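Local coordinates for protein type III secretion system effector HopBA1 (Pseudomonas syringae pv. aptata, PDB 5T09) that is a virulence factor recognised by the Arabidopsis disease resistance protein RBA1, whose self-association it enhances, leading to death of the plant cell, at residues Val85-Gly90 with Asp170-Arg175; Ala91-Ala96 with Ile135-Ile140; Asp54-Leu59 with Ala110-His115. All coordinates share one frame; numbering follows the deposited sequence.

Interaction 1: Val85-Gly90 with Asp170-Arg175; sequences VKHSDG and DAAATR
His87, on a short 3-10 turn, leans its imidazole against Ala172 and Arg175 one helical turn apart on helix 166-179. This is loop-to-helix packing in an EreA/ChaN-like alpha-beta fold: the segment 85-90 carries the chain from strand 77-82 of the parallel core to helix 90-99. The apolar part comes first. Ala172 CB lies 3.5 Å from His87 CD2 and nearly as close to CG, while Ala172 CA stands over one face of the imidazole, offset toward the rim. With CG anti to the backbone N (chi1 -177°), the ring of His87 reaches out from the turn to the helix. Arg175 closes on the other end of the imidazole through its aliphatic part, with CD 3.6 Å from both CE1 and NE2 of His87. Its chain bends at chi3; the two side chains cross at about a right angle, and the guanidinium plane is turned 47° from the ring.

The polar end of His87 is taken by Glu176, the next residue of the same helix, whose bond to NE2 restrains the ring's rotation. Backbone hydrogen bonds between Asp141 and both Val85 and His87 tie the loop to strand 136-141, and Asp89 N closes the turn on Lys86 O at 2.9 Å. Within the helix, Asp170 O is gripped twice, by Thr174 N and by the hydroxyl. The two donors come from opposite faces of the carbonyl plane, Thr174 OG1 standing 37° out of it, 2.8 Å from Asp170 O.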
loop_
_atom_site.group_PDB
_atom_site.type_symbol
_atom_site.label_atom_id
_atom_site.label_comp_id
_atom_site.label_asym_id
_atom_site.label_seq_id
_atom_site.Cartn_x
_atom_site.Cartn_y
_atom_site.Cartn_z
ATOM N N VAL A 85 9.382 -1.563 3.860
ATOM C CA VAL A 85 10.609 -0.970 4.376
ATOM C C VAL A 85 10.323 -0.421 5.762
ATOM O O VAL A 85 9.306 0.253 5.973
ATOM C CB VAL A 85 11.137 0.145 3.457
ATOM C CG1 VAL A 85 12.433 0.725 4.009
ATOM C CG2 VAL A 85 11.344 -0.382 2.051
ATOM N N LYS A 86 11.220 -0.702 6.697
ATOM C CA LYS A 86 11.114 -0.141 8.032
ATOM C C LYS A 86 11.538 1.318 8.001
ATOM O O LYS A 86 12.524 1.679 7.353
ATOM C CB LYS A 86 11.972 -0.940 9.012
ATOM C CG LYS A 86 11.476 -2.367 9.182
ATOM C CD LYS A 86 12.597 -3.357 9.446
ATOM C CE LYS A 86 12.105 -4.795 9.303
ATOM N NZ LYS A 86 11.559 -5.093 7.943
ATOM N N HIS A 87 10.760 2.166 8.676
ATOM C CA HIS A 87 11.059 3.593 8.653
ATOM C C HIS A 87 12.467 3.872 9.152
ATOM O O HIS A 87 13.101 4.841 8.719
ATOM C CB HIS A 87 10.045 4.363 9.495
ATOM C CG HIS A 87 10.244 5.845 9.460
ATOM N ND1 HIS A 87 10.850 6.538 10.485
ATOM C CD2 HIS A 87 9.934 6.764 8.515
ATOM C CE1 HIS A 87 10.895 7.822 10.179
ATOM N NE2 HIS A 87 10.347 7.986 8.989
ATOM N N SER A 88 12.972 3.032 10.055
ATOM C CA SER A 88 14.305 3.215 10.610
ATOM C C SER A 88 15.410 2.891 9.611
ATOM O O SER A 88 16.557 3.298 9.825
ATOM C CB SER A 88 14.463 2.340 11.852
ATOM O OG SER A 88 14.332 0.969 11.515
ATOM N N ASP A 89 15.099 2.165 8.535
ATOM C CA ASP A 89 16.081 1.809 7.517
ATOM C C ASP A 89 16.058 2.765 6.328
ATOM O O ASP A 89 16.515 2.401 5.240
ATOM C CB ASP A 89 15.846 0.378 7.030
ATOM C CG ASP A 89 16.070 -0.656 8.117
ATOM O OD1 ASP A 89 16.791 -0.353 9.089
ATOM O OD2 ASP A 89 15.526 -1.773 7.994
ATOM N N GLY A 90 15.541 3.979 6.515
ATOM C CA GLY A 90 15.331 4.868 5.382
ATOM C C GLY A 90 16.596 5.146 4.593
ATOM O O GLY A 90 16.576 5.163 3.360
ATOM N N ASP A 170 1.313 5.203 10.604
ATOM C CA ASP A 170 0.754 6.504 10.247
ATOM C C ASP A 170 1.721 7.631 10.585
ATOM O O ASP A 170 1.886 8.573 9.800
ATOM C CB ASP A 170 -0.585 6.690 10.963
ATOM C CG ASP A 170 -1.225 8.031 10.678
ATOM O OD1 ASP A 170 -1.798 8.201 9.581
ATOM O OD2 ASP A 170 -1.168 8.911 11.559
ATOM N N ALA A 171 2.389 7.542 11.736
ATOM C CA ALA A 171 3.338 8.581 12.117
ATOM C C ALA A 171 4.498 8.652 11.133
ATOM O O ALA A 171 4.959 9.746 10.783
ATOM C CB ALA A 171 3.852 8.330 13.537
ATOM N N ALA A 172 4.985 7.494 10.676
ATOM C CA ALA A 172 6.092 7.476 9.727
ATOM C C ALA A 172 5.659 7.984 8.358
ATOM O O ALA A 172 6.406 8.710 7.694
ATOM C CB ALA A 172 6.658 6.062 9.612
ATOM N N ALA A 173 4.463 7.596 7.908
ATOM C CA ALA A 173 3.977 8.060 6.612
ATOM C C ALA A 173 3.733 9.562 6.628
ATOM O O ALA A 173 4.005 10.254 5.641
ATOM C CB ALA A 173 2.700 7.313 6.233
ATOM N N THR A 174 3.217 10.078 7.744
ATOM C CA THR A 174 3.020 11.515 7.887
ATOM C C THR A 174 4.349 12.256 7.850
ATOM O O THR A 174 4.520 13.215 7.090
ATOM C CB THR A 174 2.290 11.812 9.198
ATOM O OG1 THR A 174 1.003 11.187 9.184
ATOM C CG2 THR A 174 2.127 13.308 9.393
ATOM N N ARG A 175 5.300 11.828 8.683
ATOM C CA ARG A 175 6.594 12.495 8.760
ATOM C C ARG A 175 7.228 12.637 7.381
ATOM O O ARG A 175 7.711 13.713 7.012
ATOM C CB ARG A 175 7.520 11.713 9.694
ATOM C CG ARG A 175 8.902 12.337 9.881
ATOM C CD ARG A 175 9.900 11.311 10.397
ATOM N NE ARG A 175 9.722 11.028 11.821
ATOM C CZ ARG A 175 10.486 11.517 12.796
ATOM N NH1 ARG A 175 11.506 12.323 12.526
ATOM N NH2 ARG A 175 10.231 11.194 14.056
#

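Interaction 2: Ala91-Ala96 with Ile135-Ile140; sequences AAFREA and IYVSGI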
loop_
_atom_site.group_PDB
_atom_site.type_symbol
_atom_site.label_atom_id
_atom_site.label_comp_id
_atom_site.label_asym_id
_atom_site.label_seq_id
_atom_site.Cartn_x
_atom_site.Cartn_y
_atom_site.Cartn_z
ATOM N N ALA A 91 17.714 5.368 5.289
ATOM C CA ALA A 91 18.956 5.713 4.604
ATOM C C ALA A 91 19.445 4.559 3.735
ATOM O O ALA A 91 19.774 4.748 2.558
ATOM C CB ALA A 91 20.024 6.109 5.624
ATOM N N ALA A 92 19.505 3.353 4.304
ATOM C CA ALA A 92 19.960 2.195 3.542
ATOM C C ALA A 92 19.061 1.935 2.340
ATOM O O ALA A 92 19.541 1.578 1.258
ATOM C CB ALA A 92 20.008 0.963 4.446
ATOM N N PHE A 93 17.750 2.108 2.510
ATOM C CA PHE A 93 16.823 1.832 1.419
ATOM C C PHE A 93 17.000 2.821 0.274
ATOM O O PHE A 93 16.962 2.433 -0.899
ATOM C CB PHE A 93 15.385 1.866 1.934
ATOM C CG PHE A 93 14.357 1.699 0.854
ATOM C CD1 PHE A 93 14.285 0.524 0.128
ATOM C CD2 PHE A 93 13.466 2.717 0.565
ATOM C CE1 PHE A 93 13.345 0.366 -0.866
ATOM C CE2 PHE A 93 12.520 2.565 -0.430
ATOM C CZ PHE A 93 12.461 1.386 -1.146
ATOM N N ARG A 94 17.190 4.105 0.592
ATOM C CA ARG A 94 17.373 5.101 -0.456
ATOM C C ARG A 94 18.608 4.801 -1.296
ATOM O O ARG A 94 18.632 5.104 -2.494
ATOM C CB ARG A 94 17.464 6.499 0.161
ATOM C CG ARG A 94 17.515 7.623 -0.861
ATOM C CD ARG A 94 16.953 8.929 -0.306
ATOM N NE ARG A 94 17.623 9.359 0.921
ATOM C CZ ARG A 94 17.150 9.182 2.154
ATOM N NH1 ARG A 94 15.986 8.576 2.361
ATOM N NH2 ARG A 94 17.849 9.619 3.193
ATOM N N GLU A 95 19.636 4.201 -0.692
ATOM C CA GLU A 95 20.809 3.791 -1.458
ATOM C C GLU A 95 20.460 2.663 -2.421
ATOM O O GLU A 95 20.842 2.693 -3.596
ATOM C CB GLU A 95 21.930 3.361 -0.511
ATOM C CG GLU A 95 22.466 4.480 0.362
ATOM C CD GLU A 95 23.581 4.018 1.278
ATOM O OE1 GLU A 95 23.765 2.791 1.423
ATOM O OE2 GLU A 95 24.276 4.883 1.850
ATOM N N ALA A 96 19.732 1.655 -1.935
ATOM C CA ALA A 96 19.302 0.567 -2.807
ATOM C C ALA A 96 18.432 1.090 -3.941
ATOM O O ALA A 96 18.591 0.681 -5.097
ATOM C CB ALA A 96 18.543 -0.483 -1.996
ATOM N N ILE A 135 8.521 10.130 -7.487
ATOM C CA ILE A 135 7.781 9.915 -6.248
ATOM C C ILE A 135 8.762 9.503 -5.160
ATOM O O ILE A 135 9.565 8.581 -5.352
ATOM C CB ILE A 135 6.683 8.850 -6.431
ATOM C CG1 ILE A 135 5.661 9.311 -7.474
ATOM C CG2 ILE A 135 5.986 8.559 -5.101
ATOM C CD1 ILE A 135 4.654 8.248 -7.863
ATOM N N TYR A 136 8.690 10.179 -4.018
ATOM C CA TYR A 136 9.503 9.821 -2.859
ATOM C C TYR A 136 8.956 8.550 -2.217
ATOM O O TYR A 136 7.799 8.512 -1.783
ATOM C CB TYR A 136 9.512 10.983 -1.867
ATOM C CG TYR A 136 10.195 10.704 -0.545
ATOM C CD1 TYR A 136 11.340 9.921 -0.476
ATOM C CD2 TYR A 136 9.701 11.248 0.635
ATOM C CE1 TYR A 136 11.963 9.673 0.738
ATOM C CE2 TYR A 136 10.320 11.012 1.849
ATOM C CZ TYR A 136 11.449 10.224 1.895
ATOM O OH TYR A 136 12.061 9.986 3.102
ATOM N N VAL A 137 9.781 7.504 -2.168
ATOM C CA VAL A 137 9.402 6.216 -1.598
ATOM C C VAL A 137 10.054 6.094 -0.228
ATOM O O VAL A 137 11.279 6.203 -0.107
ATOM C CB VAL A 137 9.828 5.047 -2.503
ATOM C CG1 VAL A 137 9.261 3.737 -1.979
ATOM C CG2 VAL A 137 9.400 5.282 -3.948
ATOM N N SER A 138 9.249 5.842 0.801
ATOM C CA SER A 138 9.766 5.712 2.155
ATOM C C SER A 138 9.093 4.535 2.843
ATOM O O SER A 138 8.097 3.988 2.362
ATOM C CB SER A 138 9.549 6.997 2.965
ATOM O OG SER A 138 8.174 7.174 3.259
ATOM N N GLY A 139 9.651 4.153 3.987
ATOM C CA GLY A 139 9.157 3.027 4.758
ATOM C C GLY A 139 8.313 3.466 5.939
ATOM O O GLY A 139 8.526 4.534 6.513
ATOM N N ILE A 140 7.341 2.626 6.296
ATOM C CA ILE A 140 6.463 2.887 7.431
ATOM C C ILE A 140 6.607 1.857 8.537
ATOM O O ILE A 140 6.099 2.090 9.645
ATOM C CB ILE A 140 4.984 2.955 6.995
ATOM C CG1 ILE A 140 4.531 1.581 6.484
ATOM C CG2 ILE A 140 4.804 4.037 5.953
ATOM C CD1 ILE A 140 3.105 1.522 5.993
#
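Phe93 meets Val137 where helix 90-99 packs beside strand 136-141, an outermost strand of the sheet. The helix belongs to a beta-alpha-beta crossover: the chain leaves strand 77-82, runs through three helices including this one, and returns as the neighbouring parallel strand 136-141.

Phe93 is the largest contributor. Its CG lies anti to the backbone N (chi1 175°), which sends the ring from the helix toward the strand, and it arrives edge first. Phe93 CE2 touches Val137 CG1 at 3.8 Å, and CZ is slightly farther from the same methyl, which lies near the plane of the ring. Leu127 of helix 117-132 and Val104 of helix 101-112 also pack on Phe93, so the ring sits in a buried junction of helices and sheet.

Val137 answers with one branch. CG1 takes the aromatic edge, while the side chain as a whole also packs on Leu127 and Ala130 of helix 117-132. Its carbonyl joins in: Val137 O lies in the plane of the Phe93 ring, 3.9 Å from CE2.

Arg94 works at the exposed border. Its long chain bends at chi3 (56°), bringing the guanidinium toward Tyr136, whose own polar partner is Glu176 of helix 166-179. The approach is loose and comes at the edge of the phenol ring, with Arg94 NH1 4.2 Å from Tyr136 OH.

Interaction 3: Asp54-Leu59 with Ala110-His115; sequences DEHGKL and ASWGRH
The ND1 of His56, a residue pressed by both Trp112 and His115, donates a hydrogen bond to Asp54 OD2 at 2.7 Å. The carboxylate oxygen is met on its anti side and lies close to the imidazole plane, so this bond fixes the rotation of the ring. Asp54 is positioned in turn by Trp188, whose NE1 donates to OD1.

Held this way, His56 offers a face to Trp112. The indole comes in edge first in a T-shaped pair: Trp112 CZ3 stands over the centre of the His56 ring, 3.7 Å from His56 NE2, with the planes at 71°. His115 takes the other part of the same side chain. His56 CB sits over the middle of the His115 ring, 3.6 Å from its centroid and almost on the normal, a CH-pi contact. The His56 and His115 rings meet obliquely, centroids 5.0 Å apart, and with Trp112 make an aromatic cluster.

Beside it the backbones come together. Gly57, in the type II turn from Glu55 to Lys58, brings its CA to 3.5 Å from His115 O, and one water donates to both Gly57 O and His115 O, at 2.9 Å each. Gly57 O also accepts from Asn239, the C-terminal residue.

The contact thus joins the loop between strand 49-54 and helix 60-74 to helix 101-112 and the residues that follow it, with Leu120 of helix 117-132 packing on Trp112 and Trp119 of that helix on Asp54.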
loop_
_atom_site.group_PDB
_atom_site.type_symbol
_atom_site.label_atom_id
_atom_site.label_comp_id
_atom_site.label_asym_id
_atom_site.label_seq_id
_atom_site.Cartn_x
_atom_site.Cartn_y
_atom_site.Cartn_z
ATOM N N ASP A 54 -2.567 -4.297 0.487
ATOM C CA ASP A 54 -1.781 -5.322 -0.179
ATOM C C ASP A 54 -2.279 -6.709 0.193
ATOM O O ASP A 54 -2.705 -6.954 1.326
ATOM C CB ASP A 54 -0.304 -5.202 0.187
ATOM C CG ASP A 54 0.587 -5.954 -0.773
ATOM O OD1 ASP A 54 0.424 -5.761 -1.999
ATOM O OD2 ASP A 54 1.433 -6.749 -0.310
ATOM N N GLU A 55 -2.234 -7.611 -0.778
ATOM C CA GLU A 55 -2.337 -9.047 -0.545
ATOM C C GLU A 55 -0.957 -9.603 -0.867
ATOM O O GLU A 55 -0.580 -9.707 -2.039
ATOM C CB GLU A 55 -3.421 -9.683 -1.405
ATOM C CG GLU A 55 -4.795 -9.063 -1.229
ATOM C CD GLU A 55 -5.872 -9.822 -1.977
ATOM O OE1 GLU A 55 -5.740 -11.059 -2.121
ATOM O OE2 GLU A 55 -6.846 -9.181 -2.426
ATOM N N HIS A 56 -0.195 -9.930 0.172
ATOM C CA HIS A 56 1.197 -10.311 -0.021
ATOM C C HIS A 56 1.282 -11.528 -0.935
ATOM O O HIS A 56 0.587 -12.524 -0.728
ATOM C CB HIS A 56 1.861 -10.614 1.325
ATOM C CG HIS A 56 1.753 -9.505 2.325
ATOM N ND1 HIS A 56 1.805 -8.173 1.975
ATOM C CD2 HIS A 56 1.592 -9.534 3.669
ATOM C CE1 HIS A 56 1.686 -7.429 3.061
ATOM N NE2 HIS A 56 1.556 -8.231 4.102
ATOM N N GLY A 57 2.126 -11.436 -1.956
ATOM C CA GLY A 57 2.359 -12.531 -2.871
ATOM C C GLY A 57 1.613 -12.430 -4.185
ATOM O O GLY A 57 1.928 -13.184 -5.114
ATOM N N LYS A 58 0.649 -11.522 -4.296
ATOM C CA LYS A 58 -0.178 -11.417 -5.492
ATOM C C LYS A 58 0.473 -10.444 -6.468
ATOM O O LYS A 58 0.639 -9.261 -6.155
ATOM C CB LYS A 58 -1.593 -10.967 -5.127
ATOM C CG LYS A 58 -2.340 -11.938 -4.217
ATOM C CD LYS A 58 -2.509 -13.311 -4.857
ATOM C CE LYS A 58 -3.345 -14.221 -3.974
ATOM N NZ LYS A 58 -3.525 -15.569 -4.567
ATOM N N LEU A 59 0.829 -10.950 -7.651
ATOM C CA LEU A 59 1.596 -10.169 -8.619
ATOM C C LEU A 59 0.809 -8.977 -9.156
ATOM O O LEU A 59 1.404 -7.955 -9.512
ATOM C CB LEU A 59 2.025 -11.072 -9.777
ATOM C CG LEU A 59 2.895 -12.274 -9.395
ATOM C CD1 LEU A 59 2.928 -13.300 -10.513
ATOM C CD2 LEU A 59 4.301 -11.824 -9.052
ATOM N N ALA A 110 15.351 -10.283 3.113
ATOM C CA ALA A 110 15.432 -10.783 4.481
ATOM C C ALA A 110 14.067 -10.795 5.159
ATOM O O ALA A 110 13.712 -11.764 5.840
ATOM C CB ALA A 110 16.419 -9.938 5.287
ATOM N N SER A 111 13.284 -9.732 4.985
ATOM C CA SER A 111 11.995 -9.624 5.653
ATOM C C SER A 111 10.815 -10.004 4.769
ATOM O O SER A 111 9.761 -10.366 5.302
ATOM C CB SER A 111 11.790 -8.194 6.169
ATOM O OG SER A 111 12.685 -7.915 7.230
ATOM N N TRP A 112 10.959 -9.943 3.445
ATOM C CA TRP A 112 9.815 -10.073 2.554
ATOM C C TRP A 112 9.973 -11.117 1.460
ATOM O O TRP A 112 9.001 -11.372 0.738
ATOM C CB TRP A 112 9.494 -8.708 1.923
ATOM C CG TRP A 112 8.942 -7.804 2.955
ATOM C CD1 TRP A 112 9.616 -6.857 3.666
ATOM C CD2 TRP A 112 7.603 -7.800 3.448
ATOM N NE1 TRP A 112 8.771 -6.253 4.565
ATOM C CE2 TRP A 112 7.527 -6.817 4.447
ATOM C CE3 TRP A 112 6.455 -8.531 3.133
ATOM C CZ2 TRP A 112 6.348 -6.543 5.135
ATOM C CZ3 TRP A 112 5.288 -8.256 3.812
ATOM C CH2 TRP A 112 5.242 -7.275 4.800
ATOM N N GLY A 113 11.140 -11.744 1.321
ATOM C CA GLY A 113 11.293 -12.792 0.331
ATOM C C GLY A 113 10.405 -13.993 0.583
ATOM O O GLY A 113 10.119 -14.749 -0.351
ATOM N N ARG A 114 9.944 -14.171 1.824
ATOM C CA ARG A 114 9.100 -15.310 2.169
ATOM C C ARG A 114 7.853 -15.389 1.299
ATOM O O ARG A 114 7.292 -16.479 1.146
ATOM C CB ARG A 114 8.676 -15.232 3.637
ATOM C CG ARG A 114 9.805 -14.981 4.628
ATOM C CD ARG A 114 9.343 -14.068 5.753
ATOM N NE ARG A 114 10.394 -13.838 6.741
ATOM C CZ ARG A 114 10.241 -13.118 7.847
ATOM N NH1 ARG A 114 9.074 -12.549 8.121
ATOM N NH2 ARG A 114 11.257 -12.968 8.684
ATOM N N HIS A 115 7.408 -14.269 0.730
ATOM C CA HIS A 115 6.168 -14.220 -0.033
ATOM C C HIS A 115 6.371 -14.409 -1.531
ATOM O O HIS A 115 5.440 -14.155 -2.303
ATOM C CB HIS A 115 5.446 -12.896 0.225
ATOM C CG HIS A 115 4.931 -12.758 1.625
ATOM N ND1 HIS A 115 3.888 -13.515 2.110
ATOM C CD2 HIS A 115 5.310 -11.948 2.640
ATOM C CE1 HIS A 115 3.652 -13.186 3.368
ATOM N NE2 HIS A 115 4.504 -12.237 3.713
HETATM O O HOH W 1 3.994 -15.146 -4.589
#

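Overall arrangement
Interactions 1 and 2 are continuous, their centres about 9 Å apart. They meet at strand 136-141, where His87 CD2 lies 3.3 Å from Gly139 O, and at helix 90-99, where Val85 CG2 packs 3.6 Å from Phe93 CE1. Glu176 adds a second tie, one carboxylate oxygen bonding His87 and the other Tyr136. Interaction 3 stands apart, its centre about 19 Å from that of interaction 1 and 18 Å from that of interaction 2. A probable hydrogen bond, Lys86 NZ to Ser111 OG at 3.1 Å, connects it to interaction 1. Interaction 1 borders the potassium site of Asp200, Pro202 and Met205 through Asp170, which touches Met205.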